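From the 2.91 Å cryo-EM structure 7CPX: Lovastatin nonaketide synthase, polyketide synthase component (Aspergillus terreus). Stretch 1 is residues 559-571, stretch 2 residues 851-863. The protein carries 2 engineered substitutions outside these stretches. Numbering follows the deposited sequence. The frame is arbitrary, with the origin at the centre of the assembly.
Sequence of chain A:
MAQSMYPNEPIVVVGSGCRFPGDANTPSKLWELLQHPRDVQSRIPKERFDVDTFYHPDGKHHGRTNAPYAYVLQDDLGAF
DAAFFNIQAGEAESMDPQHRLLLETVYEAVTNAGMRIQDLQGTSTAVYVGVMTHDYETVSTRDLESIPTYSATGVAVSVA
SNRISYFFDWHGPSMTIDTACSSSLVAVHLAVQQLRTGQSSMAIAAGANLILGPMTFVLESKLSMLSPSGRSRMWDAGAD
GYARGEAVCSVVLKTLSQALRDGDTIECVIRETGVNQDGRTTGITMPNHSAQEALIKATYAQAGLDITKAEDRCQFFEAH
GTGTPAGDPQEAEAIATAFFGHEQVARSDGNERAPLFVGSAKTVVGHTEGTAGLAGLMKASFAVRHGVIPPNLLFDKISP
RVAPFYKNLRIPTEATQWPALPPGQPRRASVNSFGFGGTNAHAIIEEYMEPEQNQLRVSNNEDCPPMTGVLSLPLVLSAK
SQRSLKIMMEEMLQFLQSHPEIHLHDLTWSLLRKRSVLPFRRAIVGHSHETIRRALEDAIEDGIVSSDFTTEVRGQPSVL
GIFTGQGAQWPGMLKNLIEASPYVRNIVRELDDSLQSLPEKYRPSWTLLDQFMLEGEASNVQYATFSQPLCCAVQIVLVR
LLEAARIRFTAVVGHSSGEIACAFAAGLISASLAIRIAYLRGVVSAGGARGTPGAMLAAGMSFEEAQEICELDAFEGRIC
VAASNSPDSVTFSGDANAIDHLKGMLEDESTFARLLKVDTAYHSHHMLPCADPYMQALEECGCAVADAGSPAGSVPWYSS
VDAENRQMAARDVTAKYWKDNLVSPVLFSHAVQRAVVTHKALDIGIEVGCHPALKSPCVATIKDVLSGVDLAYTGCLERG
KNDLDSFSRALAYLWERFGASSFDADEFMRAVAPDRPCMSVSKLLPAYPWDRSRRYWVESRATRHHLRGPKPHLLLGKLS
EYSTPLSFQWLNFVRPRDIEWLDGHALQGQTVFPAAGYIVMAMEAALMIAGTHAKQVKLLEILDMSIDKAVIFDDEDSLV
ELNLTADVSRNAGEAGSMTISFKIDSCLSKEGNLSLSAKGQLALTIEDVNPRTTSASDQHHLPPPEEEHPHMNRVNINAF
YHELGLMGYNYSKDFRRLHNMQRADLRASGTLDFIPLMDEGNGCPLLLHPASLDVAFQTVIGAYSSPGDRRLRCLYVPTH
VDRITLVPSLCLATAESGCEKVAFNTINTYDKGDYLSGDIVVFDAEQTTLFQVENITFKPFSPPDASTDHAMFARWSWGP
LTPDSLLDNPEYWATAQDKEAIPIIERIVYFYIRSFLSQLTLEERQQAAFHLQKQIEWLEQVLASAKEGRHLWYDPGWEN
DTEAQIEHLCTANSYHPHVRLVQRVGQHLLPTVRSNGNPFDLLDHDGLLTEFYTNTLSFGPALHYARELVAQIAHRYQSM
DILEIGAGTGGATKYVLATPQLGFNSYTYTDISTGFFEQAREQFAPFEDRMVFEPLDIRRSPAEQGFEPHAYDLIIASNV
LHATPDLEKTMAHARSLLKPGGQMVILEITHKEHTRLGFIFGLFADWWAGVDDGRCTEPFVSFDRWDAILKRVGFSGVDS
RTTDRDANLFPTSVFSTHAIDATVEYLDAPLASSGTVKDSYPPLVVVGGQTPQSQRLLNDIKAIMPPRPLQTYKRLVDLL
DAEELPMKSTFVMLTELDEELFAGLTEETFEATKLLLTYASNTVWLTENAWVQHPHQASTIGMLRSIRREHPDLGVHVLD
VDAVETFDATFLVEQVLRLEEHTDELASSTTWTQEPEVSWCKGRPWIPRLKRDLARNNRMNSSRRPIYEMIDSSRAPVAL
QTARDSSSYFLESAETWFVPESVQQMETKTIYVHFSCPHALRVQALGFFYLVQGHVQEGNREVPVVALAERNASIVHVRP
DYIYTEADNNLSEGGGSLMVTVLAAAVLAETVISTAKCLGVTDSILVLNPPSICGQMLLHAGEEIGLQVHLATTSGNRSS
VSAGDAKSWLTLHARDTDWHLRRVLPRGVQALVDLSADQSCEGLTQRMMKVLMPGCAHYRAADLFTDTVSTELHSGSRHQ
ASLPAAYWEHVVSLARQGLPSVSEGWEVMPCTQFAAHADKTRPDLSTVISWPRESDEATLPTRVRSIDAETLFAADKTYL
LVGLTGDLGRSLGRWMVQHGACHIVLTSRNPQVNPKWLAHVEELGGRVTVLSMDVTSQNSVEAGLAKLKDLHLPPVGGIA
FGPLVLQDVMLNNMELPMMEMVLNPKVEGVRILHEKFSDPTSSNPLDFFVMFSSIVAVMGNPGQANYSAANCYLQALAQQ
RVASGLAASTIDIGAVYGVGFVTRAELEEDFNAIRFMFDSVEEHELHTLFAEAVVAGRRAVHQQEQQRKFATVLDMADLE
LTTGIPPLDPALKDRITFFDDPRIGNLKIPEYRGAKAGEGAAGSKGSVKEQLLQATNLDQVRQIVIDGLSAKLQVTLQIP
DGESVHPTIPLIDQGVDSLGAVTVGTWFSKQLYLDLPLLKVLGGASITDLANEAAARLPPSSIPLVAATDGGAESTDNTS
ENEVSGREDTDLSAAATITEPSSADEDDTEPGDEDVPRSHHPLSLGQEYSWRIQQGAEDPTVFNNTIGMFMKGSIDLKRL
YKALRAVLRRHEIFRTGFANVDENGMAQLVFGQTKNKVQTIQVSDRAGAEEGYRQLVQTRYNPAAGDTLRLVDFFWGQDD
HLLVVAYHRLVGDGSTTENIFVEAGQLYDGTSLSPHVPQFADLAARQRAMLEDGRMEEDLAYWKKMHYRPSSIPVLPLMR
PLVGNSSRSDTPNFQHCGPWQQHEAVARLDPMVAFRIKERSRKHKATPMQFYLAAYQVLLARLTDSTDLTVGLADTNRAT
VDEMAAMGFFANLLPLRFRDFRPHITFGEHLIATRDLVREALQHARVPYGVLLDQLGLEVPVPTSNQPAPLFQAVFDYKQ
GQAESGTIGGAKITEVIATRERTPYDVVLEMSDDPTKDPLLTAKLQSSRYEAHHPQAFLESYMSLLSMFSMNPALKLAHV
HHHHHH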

ATOM      1  N   VAL A 559      68.348  -9.394 -18.803  1.00178.39           N
ATOM      2  CA  VAL A 559      68.424  -9.859 -20.179  1.00178.39           C
ATOM      3  C   VAL A 559      69.759 -10.553 -20.402  1.00178.39           C
ATOM      4  O   VAL A 559      70.770 -10.225 -19.773  1.00178.39           O
ATOM      5  CB  VAL A 559      68.251  -8.706 -21.193  1.00178.39           C
ATOM      6  CG1 VAL A 559      69.467  -7.796 -21.178  1.00178.39           C
ATOM      7  CG2 VAL A 559      68.011  -9.256 -22.589  1.00178.39           C
ATOM      8  N   LEU A 560      69.748 -11.523 -21.308  1.00189.14           N
ATOM      9  CA  LEU A 560      70.943 -12.235 -21.742  1.00189.14           C
ATOM     10  C   LEU A 560      71.295 -11.772 -23.149  1.00189.14           C
ATOM     11  O   LEU A 560      70.484 -11.907 -24.070  1.00189.14           O
ATOM     12  CB  LEU A 560      70.722 -13.747 -21.708  1.00189.14           C
ATOM     13  CG  LEU A 560      71.758 -14.606 -22.437  1.00189.14           C
ATOM     14  CD1 LEU A 560      73.157 -14.334 -21.912  1.00189.14           C
ATOM     15  CD2 LEU A 560      71.415 -16.081 -22.307  1.00189.14           C
ATOM     16  N   GLY A 561      72.498 -11.231 -23.310  1.00190.32           N
ATOM     17  CA  GLY A 561      72.927 -10.728 -24.600  1.00190.32           C
ATOM     18  C   GLY A 561      73.564 -11.792 -25.467  1.00190.32           C
ATOM     19  O   GLY A 561      74.718 -12.172 -25.249  1.00190.32           O
ATOM     20  N   ILE A 562      72.819 -12.288 -26.452  1.00193.56           N
ATOM     21  CA  ILE A 562      73.314 -13.276 -27.401  1.00193.56           C
ATOM     22  C   ILE A 562      73.773 -12.530 -28.643  1.00193.56           C
ATOM     23  O   ILE A 562      72.969 -11.875 -29.312  1.00193.56           O
ATOM     24  CB  ILE A 562      72.230 -14.310 -27.741  1.00193.56           C
ATOM     25  CG1 ILE A 562      71.866 -15.106 -26.487  1.00193.56           C
ATOM     26  CG2 ILE A 562      72.693 -15.220 -28.865  1.00193.56           C
ATOM     27  CD1 ILE A 562      70.479 -14.807 -25.962  1.00193.56           C
ATOM     28  N   PHE A 563      75.057 -12.632 -28.963  1.00198.33           N
ATOM     29  CA  PHE A 563      75.678 -11.770 -29.960  1.00198.33           C
ATOM     30  C   PHE A 563      75.848 -12.523 -31.274  1.00198.33           C
ATOM     31  O   PHE A 563      76.460 -13.597 -31.309  1.00198.33           O
ATOM     32  CB  PHE A 563      77.015 -11.251 -29.437  1.00198.33           C
ATOM     33  CG  PHE A 563      76.867 -10.218 -28.361  1.00198.33           C
ATOM     34  CD1 PHE A 563      76.456 -10.583 -27.090  1.00198.33           C
ATOM     35  CD2 PHE A 563      77.119  -8.883 -28.622  1.00198.33           C
ATOM     36  CE1 PHE A 563      76.307  -9.637 -26.098  1.00198.33           C
ATOM     37  CE2 PHE A 563      76.974  -7.933 -27.632  1.00198.33           C
ATOM     38  CZ  PHE A 563      76.565  -8.311 -26.369  1.00198.33           C
ATOM     39  N   THR A 564      75.303 -11.955 -32.347  1.00199.34           N
ATOM     40  CA  THR A 564      75.362 -12.583 -33.657  1.00199.34           C
ATOM     41  C   THR A 564      76.754 -12.438 -34.265  1.00199.34           C
ATOM     42  O   THR A 564      77.488 -11.490 -33.974  1.00199.34           O
ATOM     43  CB  THR A 564      74.324 -11.962 -34.593  1.00199.34           C
ATOM     44  OG1 THR A 564      74.580 -10.560 -34.735  1.00199.34           O
ATOM     45  CG2 THR A 564      72.919 -12.165 -34.042  1.00199.34           C
ATOM     46  N   GLY A 565      77.105 -13.389 -35.128  1.00205.16           N
ATOM     47  CA  GLY A 565      78.431 -13.431 -35.712  1.00205.16           C
ATOM     48  C   GLY A 565      78.450 -13.294 -37.220  1.00205.16           C
ATOM     49  O   GLY A 565      77.427 -12.990 -37.840  1.00205.16           O
ATOM     50  N   GLN A 566      79.617 -13.517 -37.817  1.00210.38           N
ATOM     51  CA  GLN A 566      79.753 -13.428 -39.262  1.00210.38           C
ATOM     52  C   GLN A 566      78.923 -14.510 -39.942  1.00210.38           C
ATOM     53  O   GLN A 566      78.688 -15.588 -39.389  1.00210.38           O
ATOM     54  CB  GLN A 566      81.221 -13.557 -39.670  1.00210.38           C
ATOM     55  CG  GLN A 566      81.468 -13.416 -41.166  1.00210.38           C
ATOM     56  CD  GLN A 566      82.941 -13.455 -41.521  1.00210.38           C
ATOM     57  OE1 GLN A 566      83.803 -13.523 -40.644  1.00210.38           O
ATOM     58  NE2 GLN A 566      83.238 -13.414 -42.816  1.00210.38           N
ATOM     59  N   GLY A 567      78.474 -14.209 -41.159  1.00207.92           N
ATOM     60  CA  GLY A 567      77.566 -15.064 -41.885  1.00207.92           C
ATOM     61  C   GLY A 567      76.104 -14.750 -41.660  1.00207.92           C
ATOM     62  O   GLY A 567      75.259 -15.198 -42.444  1.00207.92           O
ATOM     63  N   ALA A 568      75.784 -13.993 -40.610  1.00202.07           N
ATOM     64  CA  ALA A 568      74.428 -13.542 -40.347  1.00202.07           C
ATOM     65  C   ALA A 568      74.216 -12.071 -40.672  1.00202.07           C
ATOM     66  O   ALA A 568      73.068 -11.613 -40.662  1.00202.07           O
ATOM     67  CB  ALA A 568      74.065 -13.786 -38.875  1.00202.07           C
ATOM     68  N   GLN A 569      75.281 -11.323 -40.952  1.00202.32           N
ATOM     69  CA  GLN A 569      75.143  -9.903 -41.238  1.00202.32           C
ATOM     70  C   GLN A 569      74.305  -9.696 -42.493  1.00202.32           C
ATOM     71  O   GLN A 569      74.506 -10.370 -43.508  1.00202.32           O
ATOM     72  CB  GLN A 569      76.520  -9.252 -41.395  1.00202.32           C
ATOM     73  CG  GLN A 569      77.225  -9.516 -42.722  1.00202.32           C
ATOM     74  CD  GLN A 569      77.502 -10.986 -42.968  1.00202.32           C
ATOM     75  OE1 GLN A 569      77.264 -11.829 -42.104  1.00202.32           O
ATOM     76  NE2 GLN A 569      78.009 -11.300 -44.154  1.00202.32           N
ATOM     77  N   TRP A 570      73.365  -8.767 -42.416  1.00196.70           N
ATOM     78  CA  TRP A 570      72.476  -8.442 -43.516  1.00196.70           C
ATOM     79  C   TRP A 570      72.962  -7.196 -44.239  1.00196.70           C
ATOM     80  O   TRP A 570      73.678  -6.370 -43.664  1.00196.70           O
ATOM     81  CB  TRP A 570      71.050  -8.221 -42.999  1.00196.70           C
ATOM     82  CG  TRP A 570      70.613  -9.246 -41.997  1.00196.70           C
ATOM     83  CD1 TRP A 570      70.155  -9.014 -40.733  1.00196.70           C
ATOM     84  CD2 TRP A 570      70.602 -10.669 -42.172  1.00196.70           C
ATOM     85  NE1 TRP A 570      69.851 -10.202 -40.113  1.00196.70           N
ATOM     86  CE2 TRP A 570      70.118 -11.233 -40.974  1.00196.70           C
ATOM     87  CE3 TRP A 570      70.951 -11.519 -43.226  1.00196.70           C
ATOM     88  CZ2 TRP A 570      69.976 -12.608 -40.801  1.00196.70           C
ATOM     89  CZ3 TRP A 570      70.807 -12.885 -43.052  1.00196.70           C
ATOM     90  CH2 TRP A 570      70.324 -13.415 -41.849  1.00196.70           C
ATOM     91  N   PRO A 571      72.609  -7.031 -45.512  1.00195.68           N
ATOM     92  CA  PRO A 571      73.042  -5.832 -46.237  1.00195.68           C
ATOM     93  C   PRO A 571      72.446  -4.567 -45.637  1.00195.68           C
ATOM     94  O   PRO A 571      71.298  -4.549 -45.185  1.00195.68           O
ATOM     95  CB  PRO A 571      72.535  -6.076 -47.662  1.00195.68           C
ATOM     96  CG  PRO A 571      71.406  -7.034 -47.506  1.00195.68           C
ATOM     97  CD  PRO A 571      71.774  -7.910 -46.348  1.00195.68           C
TER
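Stretch 2, residues 851-863: HPALKSPCVATIK

The one hydrogen bond between the two stretches runs from an indole to a backbone carbonyl: Trp 570 NE1 donates to His 851 O at 2.9 Å. The N-H...O angle is 137°, so the bond is bent. The carbonyl lies at the edge of the indole, near the plane of the ring. It belongs to the residue just before a cis peptide bond, which joins His 851 to Pro 852. Most of the rest is apolar packing.

Stretch 2 begins as a loop, His 851 to Leu 854, and then becomes a helix from Lys 855 to Lys 863 that continues beyond the stretch. His 851 is extended, with phi/psi of -65/149. Pro 852 follows at -103/46 and Ala 853 at -64/-43. Leu 854, at -109/10, is the N-cap residue. From Lys 855 onward the angles are helical. From Val 859 on, the i to i+4 bonds are regular, at 2.9 Å from Val 859 N to Lys 855 O and from Ile 862 N to Cys 858 O. Thr 861 OG1 also donates to Pro 857 O, at 2.8 Å.

The two stretches run in opposite senses. The start of stretch 2 lies by the end of stretch 1, and the helix then heads back obliquely past the strand, drawing away from it. The register shows this: Ala 853 pairs with Ala 568 at 5.8 Å between CA atoms, and Leu 854 with Thr 564 at 6.7 Å between CA atoms. Ile 862 and Leu 560 are 10.5 Å apart, again CA to CA. The backbones therefore sit closer at the loop than far along the helix. There the gap is bridged by side chains.

Leu 854, Cys 858 and Ile 862 are spaced four apart, so they fall along one side of the helix, and all three point toward stretch 1. They meet Leu 560 and Ile 562, alternate strand residues that point toward stretch 2. Phe 563, between Ile 562 and the loop, points away. Ile 862 CD1 lies 4.4 Å from Leu 560 CD2, a loose contact. Cys 858 SG is 3.4 Å from Ile 562 CD1. Leu 854, with chi1 m and chi2 t, puts CD1 3.5 Å from Ile 562 CG2. The same CD1 is 3.3 Å from Phe 563 O and 3.7 Å from Thr 564 CA, so this methyl rests where the strand ends. Leu 854 loses 70 Å² to stretch 1, the most of any residue here.

Beyond the strand, stretch 1 makes a type II turn from Gly 565 to Ala 568. Gly 567 has phi/psi of 91/-17, where a CB would jam against the preceding carbonyl O. The turn brings Ala 568 round to face Ala 853. Their CB atoms are 3.3 Å apart, which is tight. Trp 570 CZ2 lies 4.0 Å from Pro 852 CD, beside the indole's bond to His 851. In all, 439 Å² is buried, both sides summed.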

ATOM      1  N   HIS A 851      69.385 -10.561 -36.067  1.00192.55           N
ATOM      2  CA  HIS A 851      68.295 -11.507 -35.911  1.00192.55           C
ATOM      3  C   HIS A 851      67.839 -11.979 -37.293  1.00192.55           C
ATOM      4  O   HIS A 851      67.922 -11.223 -38.267  1.00192.55           O
ATOM      5  CB  HIS A 851      67.146 -10.832 -35.161  1.00192.55           C
ATOM      6  CG  HIS A 851      66.100 -11.772 -34.649  1.00192.55           C
ATOM      7  ND1 HIS A 851      64.874 -11.923 -35.259  1.00192.55           N
ATOM      8  CD2 HIS A 851      66.085 -12.587 -33.567  1.00192.55           C
ATOM      9  CE1 HIS A 851      64.153 -12.800 -34.583  1.00192.55           C
ATOM     10  NE2 HIS A 851      64.867 -13.221 -33.554  1.00192.55           N
ATOM     11  N   PRO A 852      67.350 -13.227 -37.424  1.00196.15           N
ATOM     12  CA  PRO A 852      67.150 -14.336 -36.486  1.00196.15           C
ATOM     13  C   PRO A 852      68.191 -15.451 -36.590  1.00196.15           C
ATOM     14  O   PRO A 852      67.821 -16.626 -36.605  1.00196.15           O
ATOM     15  CB  PRO A 852      65.779 -14.862 -36.900  1.00196.15           C
ATOM     16  CG  PRO A 852      65.809 -14.722 -38.396  1.00196.15           C
ATOM     17  CD  PRO A 852      66.678 -13.510 -38.705  1.00196.15           C
ATOM     18  N   ALA A 853      69.473 -15.096 -36.664  1.00198.16           N
ATOM     19  CA  ALA A 853      70.500 -16.113 -36.862  1.00198.16           C
ATOM     20  C   ALA A 853      70.564 -17.085 -35.689  1.00198.16           C
ATOM     21  O   ALA A 853      70.678 -18.300 -35.888  1.00198.16           O
ATOM     22  CB  ALA A 853      71.857 -15.448 -37.081  1.00198.16           C
ATOM     23  N   LEU A 854      70.490 -16.573 -34.460  1.00198.20           N
ATOM     24  CA  LEU A 854      70.704 -17.373 -33.260  1.00198.20           C
ATOM     25  C   LEU A 854      69.426 -17.612 -32.464  1.00198.20           C
ATOM     26  O   LEU A 854      69.501 -18.111 -31.336  1.00198.20           O
ATOM     27  CB  LEU A 854      71.745 -16.698 -32.366  1.00198.20           C
ATOM     28  CG  LEU A 854      73.152 -16.558 -32.951  1.00198.20           C
ATOM     29  CD1 LEU A 854      73.990 -15.616 -32.101  1.00198.20           C
ATOM     30  CD2 LEU A 854      73.822 -17.917 -33.063  1.00198.20           C
ATOM     31  N   LYS A 855      68.259 -17.280 -33.015  1.00195.56           N
ATOM     32  CA  LYS A 855      67.031 -17.332 -32.226  1.00195.56           C
ATOM     33  C   LYS A 855      66.670 -18.767 -31.855  1.00195.56           C
ATOM     34  O   LYS A 855      66.591 -19.117 -30.671  1.00195.56           O
ATOM     35  CB  LYS A 855      65.889 -16.669 -32.998  1.00195.56           C
ATOM     36  CG  LYS A 855      64.586 -16.562 -32.211  1.00195.56           C
ATOM     37  CD  LYS A 855      63.624 -17.706 -32.515  1.00195.56           C
ATOM     38  CE  LYS A 855      63.006 -17.568 -33.898  1.00195.56           C
ATOM     39  NZ  LYS A 855      62.004 -18.635 -34.168  1.00195.56           N
ATOM     40  N   SER A 856      66.432 -19.612 -32.861  1.00199.47           N
ATOM     41  CA  SER A 856      65.928 -20.958 -32.595  1.00199.47           C
ATOM     42  C   SER A 856      66.889 -21.786 -31.752  1.00199.47           C
ATOM     43  O   SER A 856      66.471 -22.314 -30.706  1.00199.47           O
ATOM     44  CB  SER A 856      65.611 -21.648 -33.923  1.00199.47           C
ATOM     45  OG  SER A 856      65.247 -23.003 -33.718  1.00199.47           O
ATOM     46  N   PRO A 857      68.157 -21.963 -32.140  1.00204.14           N
ATOM     47  CA  PRO A 857      69.047 -22.783 -31.302  1.00204.14           C
ATOM     48  C   PRO A 857      69.239 -22.219 -29.907  1.00204.14           C
ATOM     49  O   PRO A 857      69.292 -22.983 -28.937  1.00204.14           O
ATOM     50  CB  PRO A 857      70.358 -22.805 -32.101  1.00204.14           C
ATOM     51  CG  PRO A 857      70.301 -21.599 -32.968  1.00204.14           C
ATOM     52  CD  PRO A 857      68.856 -21.417 -33.316  1.00204.14           C
ATOM     53  N   CYS A 858      69.319 -20.894 -29.774  1.00200.52           N
ATOM     54  CA  CYS A 858      69.539 -20.301 -28.460  1.00200.52           C
ATOM     55  C   CYS A 858      68.340 -20.525 -27.548  1.00200.52           C
ATOM     56  O   CYS A 858      68.498 -20.910 -26.384  1.00200.52           O
ATOM     57  CB  CYS A 858      69.831 -18.809 -28.595  1.00200.52           C
ATOM     58  SG  CYS A 858      70.089 -17.989 -27.011  1.00200.52           S
ATOM     59  N   VAL A 859      67.131 -20.280 -28.054  1.00198.69           N
ATOM     60  CA  VAL A 859      65.948 -20.463 -27.220  1.00198.69           C
ATOM     61  C   VAL A 859      65.757 -21.940 -26.894  1.00198.69           C
ATOM     62  O   VAL A 859      65.335 -22.296 -25.786  1.00198.69           O
ATOM     63  CB  VAL A 859      64.706 -19.856 -27.899  1.00198.69           C
ATOM     64  CG1 VAL A 859      64.217 -20.737 -29.037  1.00198.69           C
ATOM     65  CG2 VAL A 859      63.603 -19.625 -26.876  1.00198.69           C
ATOM     66  N   ALA A 860      66.075 -22.825 -27.844  1.00201.50           N
ATOM     67  CA  ALA A 860      66.000 -24.253 -27.560  1.00201.50           C
ATOM     68  C   ALA A 860      66.980 -24.645 -26.463  1.00201.50           C
ATOM     69  O   ALA A 860      66.642 -25.426 -25.567  1.00201.50           O
ATOM     70  CB  ALA A 860      66.269 -25.055 -28.833  1.00201.50           C
ATOM     71  N   THR A 861      68.203 -24.112 -26.517  1.00205.35           N
ATOM     72  CA  THR A 861      69.182 -24.398 -25.473  1.00205.35           C
ATOM     73  C   THR A 861      68.716 -23.867 -24.125  1.00205.35           C
ATOM     74  O   THR A 861      68.897 -24.523 -23.093  1.00205.35           O
ATOM     75  CB  THR A 861      70.536 -23.790 -25.842  1.00205.35           C
ATOM     76  OG1 THR A 861      70.942 -24.265 -27.131  1.00205.35           O
ATOM     77  CG2 THR A 861      71.593 -24.164 -24.810  1.00205.35           C
ATOM     78  N   ILE A 862      68.125 -22.671 -24.112  1.00199.92           N
ATOM     79  CA  ILE A 862      67.623 -22.108 -22.862  1.00199.92           C
ATOM     80  C   ILE A 862      66.539 -23.002 -22.278  1.00199.92           C
ATOM     81  O   ILE A 862      66.529 -23.290 -21.075  1.00199.92           O
ATOM     82  CB  ILE A 862      67.111 -20.673 -23.087  1.00199.92           C
ATOM     83  CG1 ILE A 862      68.280 -19.745 -23.426  1.00199.92           C
ATOM     84  CG2 ILE A 862      66.357 -20.182 -21.853  1.00199.92           C
ATOM     85  CD1 ILE A 862      67.871 -18.326 -23.766  1.00199.92           C
ATOM     86  N   LYS A 863      65.607 -23.457 -23.120  1.00200.31           N
ATOM     87  CA  LYS A 863      64.533 -24.314 -22.629  1.00200.31           C
ATOM     88  C   LYS A 863      65.068 -25.659 -22.153  1.00200.31           C
ATOM     89  O   LYS A 863      64.569 -26.219 -21.170  1.00200.31           O
ATOM     90  CB  LYS A 863      63.477 -24.505 -23.717  1.00200.31           C
ATOM     91  CG  LYS A 863      62.595 -23.285 -23.923  1.00200.31           C
ATOM     92  CD  LYS A 863      61.511 -23.528 -24.962  1.00200.31           C
ATOM     93  CE  LYS A 863      62.091 -23.672 -26.360  1.00200.31           C
ATOM     94  NZ  LYS A 863      61.026 -23.785 -27.394  1.00200.31           N
TER